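Local coordinates for sensor protein CpxA (Vibrio parahaemolyticus, PDB 3V67) that probably serves as the sensor histidine kinase of a two-component system, using this periplasmic PAS-fold domain to sense signals, at residues Arg7-Pro13 with Pro94-Tyr99; Glu34-Ile40 with Val111-Ser115; Arg101-Ala105 with Val121-Glu127. All blocks are in the same frame, centred on the assembly; numbering follows the deposited sequence.

Contact 1: residues Arg7-Pro13 with Pro94-Tyr99; sequences RKARDIP and PKQRLY
The chain of Arg7 bends at chi3 (-77°) and brings its guanidinium to Tyr99, while Gln96, with CG between its backbone N and carbonyl carbon (chi1 63°), stretches its amide to Pro13. The contact lies at the edge, within this chain, of the antiparallel sheet of the PAS fold, where the weakly bonded strand 10-11 borders strand 95-99. Arg10 and Gln96 form the hydrogen-bonded pair: Arg10 N reaches Gln96 O at 3.1 Å, and Gln96 N returns to Arg10 O at 2.8 Å. The guanidinium of Arg7 lies within 11° of the Tyr99 ring plane, with CE1 beneath one face towards the rim, and its NH1 gives a weak edge-on bond to Leu98 O. Ala9 CB sits over one face of the Arg97 guanidinium, 3.6 Å from NH1. Asp11 and Lys95 run side by side into a salt bridge whose very short length is doubtful. Arg10 instead turns its charge to Asp14 of the second subunit. Ile12 crosses Pro94 at about a right angle, its CD1 3.7 Å from Pro94 CB, and a water donating to Pro94 O at 2.6 Å accepts from Ile12 N.

Contact 2: residues Glu34-Ile40 with Val111-Ser115; sequences ETDLGRI and VLADS
Ala113 pushes its methyl into a hollow at the start of helix 37-46, showing how a single small side chain can seat a turn against a helix end. The hollow is lined mainly by backbone: Ala113 CB lies 3.5 Å from Thr35 O and 3.6 Å from Leu37 N, with Leu37 CB and Ile40 CD1 4.1 and 4.0 Å from Ala113 CB. Next to this bump is a second one. Leu112 CB enters the notch between Leu37 CD2 (3.7 Å) and Ile40 CD1 (3.8 Å), the leucine chains crossing at about a right angle. Ile40 borders both hollows with CD1, which its CG1, anti to the carbonyl carbon (chi1 -63°), sends towards Ala113; CG2, its other branch, meets Leu112 CD1.

The projecting piece is the type I' turn, Leu112 to Ser115, that closes the hairpin of strands 102-112 and 115-124 in the PAS-fold sheet. Ala113 and Asp114 both take the left-handed conformation that defines this turn, and Leu112 and Ser115 bond each other's backbone N and O. The receiving helix is capped by Asp36, whose OD1 accepts from Arg39 N at 2.7 Å through the anti lone pair. Asp36 N is in turn held by Glu34 OE1, and Arg39 joins both carboxylates in a salt-bridge network, the link to Asp36 being long. No direct hydrogen bond crosses the interface; a water accepts from Ala113 N at 2.8 Å and bonds only weakly to Glu34 O.

Contact 3: residues Arg101-Ala105 with Val121-Glu127; sequences RYMIA and VGFKWNE
Met103 and Phe123 bond each other through both backbone groups, as do Ala105 and Val121, joining the two strands of the hairpin 102-112 and 115-124 in the antiparallel PAS-fold sheet. Four bonds, Met103 N to Phe123 O, Phe123 N to Met103 O, Ala105 N to Val121 O and Val121 N to Ala105 O, each measure 2.9 Å but differ in direction: Met103 N approaches from above the carbonyl plane, whereas Val121 N lies within it. Trp125 N also bonds Arg101 O beyond the last pair, at a very short length that is doubtful. At the exposed end Arg101 NE and Glu127 OE2 form only a long salt bridge.

On the face of Tyr102 and Ile104, the tyrosine ring leans back over its neighbour strand. Its CE1 lies 3.3 Å from Phe123 N, which sits over one ring face. Tyr102 OH lies where a CB on Gly122 would project, and the absent side chain lets it come to 3.2 Å from Gly122 CA. Helix 75-87 covers Ile104 on this side. Met103 and Phe123 occupy the other face, where Met103 CG stands anti to the backbone N (chi1 -173°). Met103 CB then lies over the Phe123 ring, 4.0 Å from its centroid, in a CH-pi contact. Further bends carry the methyl to Trp125, so that CE sits over the five-membered ring, 4.0 Å from its centroid and 16° off the normal.

In the fold
Contacts 1 and 3 are two strand pairings of one sheet, linked by the pairing of 95-99 with 102-112; their centres are 10 Å apart and their atoms touch. In that linking pair Arg97 O probably accepts a hydrogen bond from Ile104 N at 2.9 Å, and Leu98 CD2 also packs on Trp125 CE3 at 3.7 Å. Contact 2 uses the far end of the hairpin whose near end forms contact 3. Its centre is 28 Å from that of contact 1 and 27 Å from that of contact 3, on the opposite side of the chain's centre. The second subunit bonds to contact 1 through Arg10, at contact 3 only brings the like-charged Glu15 near Glu127, and does not touch contact 2.

Contact 1: residues Arg7-Pro13 with Pro94-Tyr99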
loop_
_atom_site.group_PDB
_atom_site.type_symbol
_atom_site.label_atom_id
_atom_site.label_comp_id
_atom_site.label_asym_id
_atom_site.label_seq_id
_atom_site.Cartn_x
_atom_site.Cartn_y
_atom_site.Cartn_z
ATOM N N ARG A 7 -5.822 9.597 -12.496
ATOM C CA ARG A 7 -5.914 8.668 -11.371
ATOM C C ARG A 7 -5.592 7.189 -11.650
ATOM O O ARG A 7 -5.322 6.776 -12.777
ATOM C CB ARG A 7 -7.230 8.845 -10.597
ATOM C CG ARG A 7 -7.016 9.303 -9.150
ATOM C CD ARG A 7 -8.228 10.034 -8.579
ATOM N NE ARG A 7 -8.333 11.407 -9.069
ATOM C CZ ARG A 7 -7.861 12.473 -8.426
ATOM N NH1 ARG A 7 -7.248 12.330 -7.258
ATOM N NH2 ARG A 7 -8.004 13.682 -8.951
ATOM N N LYS A 8 -5.654 6.424 -10.566
ATOM C CA LYS A 8 -4.947 5.173 -10.341
ATOM C C LYS A 8 -5.805 4.320 -9.412
ATOM O O LYS A 8 -5.711 4.437 -8.190
ATOM C CB LYS A 8 -3.606 5.446 -9.639
ATOM C CG LYS A 8 -3.050 6.872 -9.771
ATOM C CD LYS A 8 -3.621 7.824 -8.718
ATOM C CE LYS A 8 -3.214 9.264 -8.983
ATOM N NZ LYS A 8 -3.862 10.217 -8.036
ATOM N N ALA A 9 -6.656 3.480 -9.988
ATOM C CA ALA A 9 -7.449 2.553 -9.193
ATOM C C ALA A 9 -6.547 1.427 -8.703
ATOM O O ALA A 9 -6.185 0.530 -9.463
ATOM C CB ALA A 9 -8.605 2.001 -10.007
ATOM N N ARG A 10 -6.179 1.490 -7.430
ATOM C CA ARG A 10 -5.233 0.542 -6.864
ATOM C C ARG A 10 -5.940 -0.470 -5.980
ATOM O O ARG A 10 -7.029 -0.211 -5.471
ATOM C CB ARG A 10 -4.165 1.291 -6.069
ATOM C CG ARG A 10 -3.456 2.354 -6.889
ATOM C CD ARG A 10 -2.715 3.347 -6.017
ATOM N NE ARG A 10 -1.636 2.723 -5.259
ATOM C CZ ARG A 10 -0.629 3.395 -4.713
ATOM N NH1 ARG A 10 -0.559 4.712 -4.850
ATOM N NH2 ARG A 10 0.314 2.750 -4.038
ATOM N N ASP A 11 -5.315 -1.630 -5.813
ATOM C CA ASP A 11 -5.856 -2.678 -4.959
ATOM C C ASP A 11 -5.906 -2.225 -3.510
ATOM O O ASP A 11 -5.044 -1.479 -3.053
ATOM C CB ASP A 11 -5.003 -3.944 -5.059
ATOM C CG ASP A 11 -5.280 -4.739 -6.316
ATOM O OD1 ASP A 11 -6.054 -4.258 -7.172
ATOM O OD2 ASP A 11 -4.717 -5.846 -6.452
ATOM N N ILE A 12 -6.922 -2.687 -2.791
ATOM C CA ILE A 12 -6.999 -2.471 -1.357
ATOM C C ILE A 12 -6.205 -3.570 -0.665
ATOM O O ILE A 12 -6.374 -4.748 -0.982
ATOM C CB ILE A 12 -8.455 -2.520 -0.863
ATOM C CG1 ILE A 12 -9.355 -1.665 -1.759
ATOM C CG2 ILE A 12 -8.550 -2.066 0.582
ATOM C CD1 ILE A 12 -10.830 -1.776 -1.429
ATOM N N PRO A 13 -5.318 -3.185 0.265
ATOM C CA PRO A 13 -4.546 -4.138 1.068
ATOM C C PRO A 13 -5.470 -5.137 1.751
ATOM O O PRO A 13 -6.506 -4.733 2.278
ATOM C CB PRO A 13 -3.876 -3.245 2.114
ATOM C CG PRO A 13 -3.733 -1.931 1.436
ATOM C CD PRO A 13 -4.944 -1.789 0.554
ATOM N N PRO A 94 -13.503 -4.052 -5.801
ATOM C CA PRO A 94 -13.207 -2.926 -4.911
ATOM C C PRO A 94 -11.785 -2.427 -5.117
ATOM O O PRO A 94 -10.850 -3.226 -5.177
ATOM C CB PRO A 94 -13.343 -3.537 -3.514
ATOM C CG PRO A 94 -14.209 -4.739 -3.704
ATOM C CD PRO A 94 -13.839 -5.272 -5.053
ATOM N N LYS A 95 -11.633 -1.113 -5.235
ATOM C CA LYS A 95 -10.325 -0.501 -5.400
ATOM C C LYS A 95 -10.226 0.699 -4.471
ATOM O O LYS A 95 -11.179 1.021 -3.762
ATOM C CB LYS A 95 -10.124 -0.048 -6.848
ATOM C CG LYS A 95 -10.152 -1.171 -7.877
ATOM C CD LYS A 95 -8.894 -2.024 -7.810
ATOM C CE LYS A 95 -8.894 -3.081 -8.904
ATOM N NZ LYS A 95 -7.645 -3.885 -8.908
ATOM N N GLN A 96 -9.071 1.356 -4.471
ATOM C CA GLN A 96 -8.919 2.598 -3.726
ATOM C C GLN A 96 -8.259 3.696 -4.557
ATOM O O GLN A 96 -7.421 3.421 -5.416
ATOM C CB GLN A 96 -8.166 2.372 -2.411
ATOM C CG GLN A 96 -6.738 1.883 -2.572
ATOM C CD GLN A 96 -6.060 1.634 -1.235
ATOM O OE1 GLN A 96 -6.724 1.454 -0.214
ATOM N NE2 GLN A 96 -4.732 1.624 -1.236
ATOM N N ARG A 97 -8.658 4.938 -4.300
ATOM C CA ARG A 97 -8.107 6.100 -4.992
ATOM C C ARG A 97 -7.699 7.173 -3.987
ATOM O O ARG A 97 -8.386 7.389 -2.989
ATOM C CB ARG A 97 -9.126 6.686 -5.969
ATOM C CG ARG A 97 -9.242 5.939 -7.290
ATOM C CD ARG A 97 -10.287 6.583 -8.194
ATOM N NE ARG A 97 -10.023 6.320 -9.605
ATOM C CZ ARG A 97 -10.517 5.289 -10.282
ATOM N NH1 ARG A 97 -11.307 4.411 -9.678
ATOM N NH2 ARG A 97 -10.220 5.135 -11.565
ATOM N N LEU A 98 -6.589 7.851 -4.257
ATOM C CA LEU A 98 -6.098 8.890 -3.359
ATOM C C LEU A 98 -6.485 10.285 -3.838
ATOM O O LEU A 98 -6.163 10.685 -4.954
ATOM C CB LEU A 98 -4.581 8.787 -3.189
ATOM C CG LEU A 98 -3.964 9.695 -2.123
ATOM C CD1 LEU A 98 -4.554 9.395 -0.755
ATOM C CD2 LEU A 98 -2.450 9.540 -2.102
ATOM N N TYR A 99 -7.181 11.016 -2.976
ATOM C CA TYR A 99 -7.589 12.387 -3.255
ATOM C C TYR A 99 -6.856 13.334 -2.314
ATOM O O TYR A 99 -7.305 13.585 -1.194
ATOM C CB TYR A 99 -9.102 12.536 -3.089
ATOM C CG TYR A 99 -9.898 11.764 -4.117
ATOM C CD1 TYR A 99 -10.302 12.367 -5.301
ATOM C CD2 TYR A 99 -10.235 10.432 -3.908
ATOM C CE1 TYR A 99 -11.021 11.670 -6.244
ATOM C CE2 TYR A 99 -10.954 9.726 -4.847
ATOM C CZ TYR A 99 -11.347 10.350 -6.014
ATOM O OH TYR A 99 -12.066 9.650 -6.958
HETATM O O HOH W 1 -5.110 6.657 -6.279
HETATM O O HOH W 2 -8.723 -4.623 -4.635
#

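Contact 2: residues Glu34-Ile40 with Val111-Ser115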
loop_
_atom_site.group_PDB
_atom_site.type_symbol
_atom_site.label_atom_id
_atom_site.label_comp_id
_atom_site.label_asym_id
_atom_site.label_seq_id
_atom_site.Cartn_x
_atom_site.Cartn_y
_atom_site.Cartn_z
ATOM N N GLU A 34 -34.121 -2.479 11.177
ATOM C CA GLU A 34 -34.612 -1.208 10.650
ATOM C C GLU A 34 -35.100 -1.315 9.204
ATOM O O GLU A 34 -34.425 -1.892 8.350
ATOM C CB GLU A 34 -33.541 -0.121 10.779
ATOM C CG GLU A 34 -34.031 1.265 10.407
ATOM C CD GLU A 34 -35.264 1.676 11.186
ATOM O OE1 GLU A 34 -36.242 2.124 10.552
ATOM O OE2 GLU A 34 -35.258 1.553 12.429
ATOM N N THR A 35 -36.275 -0.752 8.940
ATOM C CA THR A 35 -36.877 -0.802 7.610
ATOM C C THR A 35 -36.789 0.539 6.888
ATOM O O THR A 35 -37.128 0.640 5.710
ATOM C CB THR A 35 -38.360 -1.220 7.671
ATOM O OG1 THR A 35 -39.101 -0.253 8.428
ATOM C CG2 THR A 35 -38.507 -2.591 8.314
ATOM N N ASP A 36 -36.348 1.570 7.600
ATOM C CA ASP A 36 -36.199 2.891 7.002
ATOM C C ASP A 36 -34.738 3.158 6.671
ATOM O O ASP A 36 -33.887 3.190 7.560
ATOM C CB ASP A 36 -36.735 3.974 7.938
ATOM C CG ASP A 36 -36.790 5.338 7.280
ATOM O OD1 ASP A 36 -35.772 6.059 7.313
ATOM O OD2 ASP A 36 -37.853 5.693 6.732
ATOM N N LEU A 37 -34.454 3.341 5.385
ATOM C CA LEU A 37 -33.091 3.564 4.919
ATOM C C LEU A 37 -32.525 4.870 5.473
ATOM O O LEU A 37 -31.385 4.912 5.940
ATOM C CB LEU A 37 -33.050 3.577 3.387
ATOM C CG LEU A 37 -31.804 3.052 2.660
ATOM C CD1 LEU A 37 -31.250 4.111 1.717
ATOM C CD2 LEU A 37 -30.725 2.569 3.626
ATOM N N GLY A 38 -33.332 5.928 5.425
ATOM C CA GLY A 38 -32.924 7.232 5.917
ATOM C C GLY A 38 -32.531 7.200 7.381
ATOM O O GLY A 38 -31.563 7.845 7.796
ATOM N N ARG A 39 -33.283 6.437 8.165
ATOM C CA ARG A 39 -32.995 6.272 9.581
ATOM C C ARG A 39 -31.647 5.582 9.767
ATOM O O ARG A 39 -30.850 5.972 10.625
ATOM C CB ARG A 39 -34.115 5.476 10.257
ATOM C CG ARG A 39 -33.980 5.360 11.764
ATOM C CD ARG A 39 -35.326 5.088 12.421
ATOM N NE ARG A 39 -36.194 6.262 12.405
ATOM C CZ ARG A 39 -37.234 6.421 11.591
ATOM N NH1 ARG A 39 -37.550 5.472 10.719
ATOM N NH2 ARG A 39 -37.965 7.525 11.653
ATOM N N ILE A 40 -31.393 4.565 8.947
ATOM C CA ILE A 40 -30.129 3.842 8.998
ATOM C C ILE A 40 -28.949 4.755 8.681
ATOM O O ILE A 40 -27.969 4.790 9.423
ATOM C CB ILE A 40 -30.105 2.652 8.018
ATOM C CG1 ILE A 40 -31.165 1.621 8.396
ATOM C CG2 ILE A 40 -28.730 2.009 8.005
ATOM C CD1 ILE A 40 -31.128 0.366 7.537
ATOM N N VAL A 111 -26.603 -4.566 2.240
ATOM C CA VAL A 111 -28.057 -4.575 2.249
ATOM C C VAL A 111 -28.575 -3.850 3.481
ATOM O O VAL A 111 -28.367 -4.296 4.613
ATOM C CB VAL A 111 -28.629 -6.004 2.222
ATOM C CG1 VAL A 111 -30.144 -5.966 2.348
ATOM C CG2 VAL A 111 -28.208 -6.724 0.948
ATOM N N LEU A 112 -29.249 -2.729 3.247
ATOM C CA LEU A 112 -29.817 -1.934 4.324
ATOM C C LEU A 112 -31.268 -1.621 4.007
ATOM O O LEU A 112 -31.576 -1.158 2.909
ATOM C CB LEU A 112 -29.022 -0.638 4.505
ATOM C CG LEU A 112 -27.543 -0.775 4.886
ATOM C CD1 LEU A 112 -26.904 0.598 5.040
ATOM C CD2 LEU A 112 -27.376 -1.594 6.161
ATOM N N ALA A 113 -32.150 -1.877 4.970
ATOM C CA ALA A 113 -33.589 -1.671 4.800
ATOM C C ALA A 113 -34.143 -2.423 3.589
ATOM O O ALA A 113 -34.934 -1.875 2.821
ATOM C CB ALA A 113 -33.913 -0.182 4.704
ATOM N N ASP A 114 -33.716 -3.674 3.427
ATOM C CA ASP A 114 -34.109 -4.505 2.288
ATOM C C ASP A 114 -33.790 -3.866 0.935
ATOM O O ASP A 114 -34.433 -4.168 -0.069
ATOM C CB ASP A 114 -35.590 -4.884 2.365
ATOM C CG ASP A 114 -35.822 -6.180 3.118
ATOM O OD1 ASP A 114 -34.986 -7.100 2.989
ATOM O OD2 ASP A 114 -36.839 -6.283 3.835
ATOM N N SER A 115 -32.792 -2.988 0.914
ATOM C CA SER A 115 -32.344 -2.362 -0.325
ATOM C C SER A 115 -30.890 -2.725 -0.593
ATOM O O SER A 115 -30.071 -2.747 0.324
ATOM C CB SER A 115 -32.492 -0.843 -0.243
ATOM O OG SER A 115 -33.823 -0.482 0.087
HETATM O O HOH W 3 -31.371 -3.097 7.359
#

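Contact 3: residues Arg101-Ala105 with Val121-Glu127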
loop_
_atom_site.group_PDB
_atom_site.type_symbol
_atom_site.label_atom_id
_atom_site.label_comp_id
_atom_site.label_asym_id
_atom_site.label_seq_id
_atom_site.Cartn_x
_atom_site.Cartn_y
_atom_site.Cartn_z
ATOM N N ARG A 101 -4.764 13.807 0.344
ATOM C CA ARG A 101 -4.308 12.957 1.434
ATOM C C ARG A 101 -5.450 12.071 1.916
ATOM O O ARG A 101 -5.326 11.382 2.928
ATOM C CB ARG A 101 -3.783 13.808 2.593
ATOM C CG ARG A 101 -2.462 14.511 2.314
ATOM C CD ARG A 101 -1.273 13.624 2.654
ATOM N NE ARG A 101 -0.004 14.342 2.541
ATOM C CZ ARG A 101 0.523 15.090 3.507
ATOM N NH1 ARG A 101 -0.111 15.228 4.664
ATOM N NH2 ARG A 101 1.682 15.706 3.315
ATOM N N TYR A 102 -6.561 12.093 1.186
ATOM C CA TYR A 102 -7.751 11.345 1.579
ATOM C C TYR A 102 -7.997 10.151 0.663
ATOM O O TYR A 102 -8.426 10.308 -0.477
ATOM C CB TYR A 102 -8.973 12.263 1.580
ATOM C CG TYR A 102 -10.178 11.706 2.305
ATOM C CD1 TYR A 102 -10.156 11.513 3.681
ATOM C CD2 TYR A 102 -11.342 11.388 1.617
ATOM C CE1 TYR A 102 -11.255 11.010 4.348
ATOM C CE2 TYR A 102 -12.448 10.885 2.278
ATOM C CZ TYR A 102 -12.398 10.699 3.644
ATOM O OH TYR A 102 -13.496 10.200 4.310
ATOM N N MET A 103 -7.719 8.956 1.173
ATOM C CA MET A 103 -7.931 7.727 0.420
ATOM C C MET A 103 -9.386 7.273 0.499
ATOM O O MET A 103 -10.025 7.376 1.546
ATOM C CB MET A 103 -7.027 6.614 0.955
ATOM C CG MET A 103 -7.055 5.343 0.122
ATOM S SD MET A 103 -6.041 5.486 -1.358
ATOM C CE MET A 103 -4.412 5.318 -0.646
ATOM N N ILE A 104 -9.904 6.766 -0.611
ATOM C CA ILE A 104 -11.264 6.248 -0.649
ATOM C C ILE A 104 -11.299 4.845 -1.235
ATOM O O ILE A 104 -10.776 4.608 -2.326
ATOM C CB ILE A 104 -12.186 7.165 -1.457
ATOM C CG1 ILE A 104 -12.472 8.442 -0.664
ATOM C CG2 ILE A 104 -13.479 6.446 -1.802
ATOM C CD1 ILE A 104 -13.423 9.380 -1.346
ATOM N N ALA A 105 -11.919 3.919 -0.507
ATOM C CA ALA A 105 -11.951 2.521 -0.919
ATOM C C ALA A 105 -13.374 1.991 -1.086
ATOM O O ALA A 105 -14.261 2.294 -0.287
ATOM C CB ALA A 105 -11.176 1.663 0.078
ATOM N N VAL A 121 -15.439 3.438 2.119
ATOM C CA VAL A 121 -14.767 3.954 3.306
ATOM C C VAL A 121 -13.723 4.997 2.924
ATOM O O VAL A 121 -12.826 4.729 2.126
ATOM C CB VAL A 121 -14.100 2.824 4.129
ATOM C CG1 VAL A 121 -13.357 3.403 5.316
ATOM C CG2 VAL A 121 -15.135 1.817 4.599
ATOM N N GLY A 122 -13.856 6.191 3.490
ATOM C CA GLY A 122 -12.889 7.250 3.292
ATOM C C GLY A 122 -12.032 7.394 4.532
ATOM O O GLY A 122 -12.510 7.218 5.648
ATOM N N PHE A 123 -10.758 7.702 4.336
ATOM C CA PHE A 123 -9.835 7.843 5.452
ATOM C C PHE A 123 -8.586 8.566 4.988
ATOM O O PHE A 123 -8.041 8.245 3.938
ATOM C CB PHE A 123 -9.474 6.473 6.035
ATOM C CG PHE A 123 -8.996 5.478 5.013
ATOM C CD1 PHE A 123 -7.645 5.342 4.734
ATOM C CD2 PHE A 123 -9.898 4.668 4.342
ATOM C CE1 PHE A 123 -7.204 4.426 3.795
ATOM C CE2 PHE A 123 -9.463 3.749 3.401
ATOM C CZ PHE A 123 -8.116 3.627 3.130
ATOM N N LYS A 124 -8.136 9.548 5.760
ATOM C CA LYS A 124 -6.955 10.304 5.366
ATOM C C LYS A 124 -5.705 9.429 5.410
ATOM O O LYS A 124 -5.531 8.603 6.308
ATOM C CB LYS A 124 -6.787 11.581 6.198
ATOM C CG LYS A 124 -6.137 11.392 7.556
ATOM C CD LYS A 124 -4.970 12.358 7.731
ATOM C CE LYS A 124 -5.392 13.801 7.492
ATOM N NZ LYS A 124 -4.234 14.734 7.545
ATOM N N TRP A 125 -4.849 9.608 4.413
ATOM C CA TRP A 125 -3.686 8.759 4.235
ATOM C C TRP A 125 -2.419 9.590 4.401
ATOM O O TRP A 125 -2.191 10.540 3.652
ATOM C CB TRP A 125 -3.738 8.123 2.849
ATOM C CG TRP A 125 -2.880 6.927 2.704
ATOM C CD1 TRP A 125 -2.956 5.772 3.431
ATOM C CD2 TRP A 125 -1.819 6.740 1.768
ATOM N NE1 TRP A 125 -2.000 4.882 3.013
ATOM C CE2 TRP A 125 -1.294 5.450 1.979
ATOM C CE3 TRP A 125 -1.264 7.537 0.761
ATOM C CZ2 TRP A 125 -0.230 4.943 1.238
ATOM C CZ3 TRP A 125 -0.209 7.029 0.022
ATOM C CH2 TRP A 125 0.293 5.747 0.260
ATOM N N ASN A 126 -1.596 9.228 5.381
ATOM C CA ASN A 126 -0.478 10.078 5.786
ATOM C C ASN A 126 0.916 9.698 5.313
ATOM O O ASN A 126 1.792 9.420 6.135
ATOM C CB ASN A 126 -0.464 10.269 7.300
ATOM C CG ASN A 126 -1.503 11.255 7.762
ATOM O OD1 ASN A 126 -1.609 12.360 7.230
ATOM N ND2 ASN A 126 -2.286 10.859 8.751
ATOM N N GLU A 127 1.097 9.761 3.992
ATOM C CA GLU A 127 2.396 9.790 3.302
ATOM C C GLU A 127 3.606 9.345 4.120
ATOM O O GLU A 127 4.091 10.090 4.974
ATOM C CB GLU A 127 2.653 11.192 2.735
ATOM C CG GLU A 127 3.771 11.248 1.707
ATOM C CD GLU A 127 3.297 11.772 0.364
ATOM O OE1 GLU A 127 3.312 11.000 -0.619
ATOM O OE2 GLU A 127 2.906 12.957 0.290
#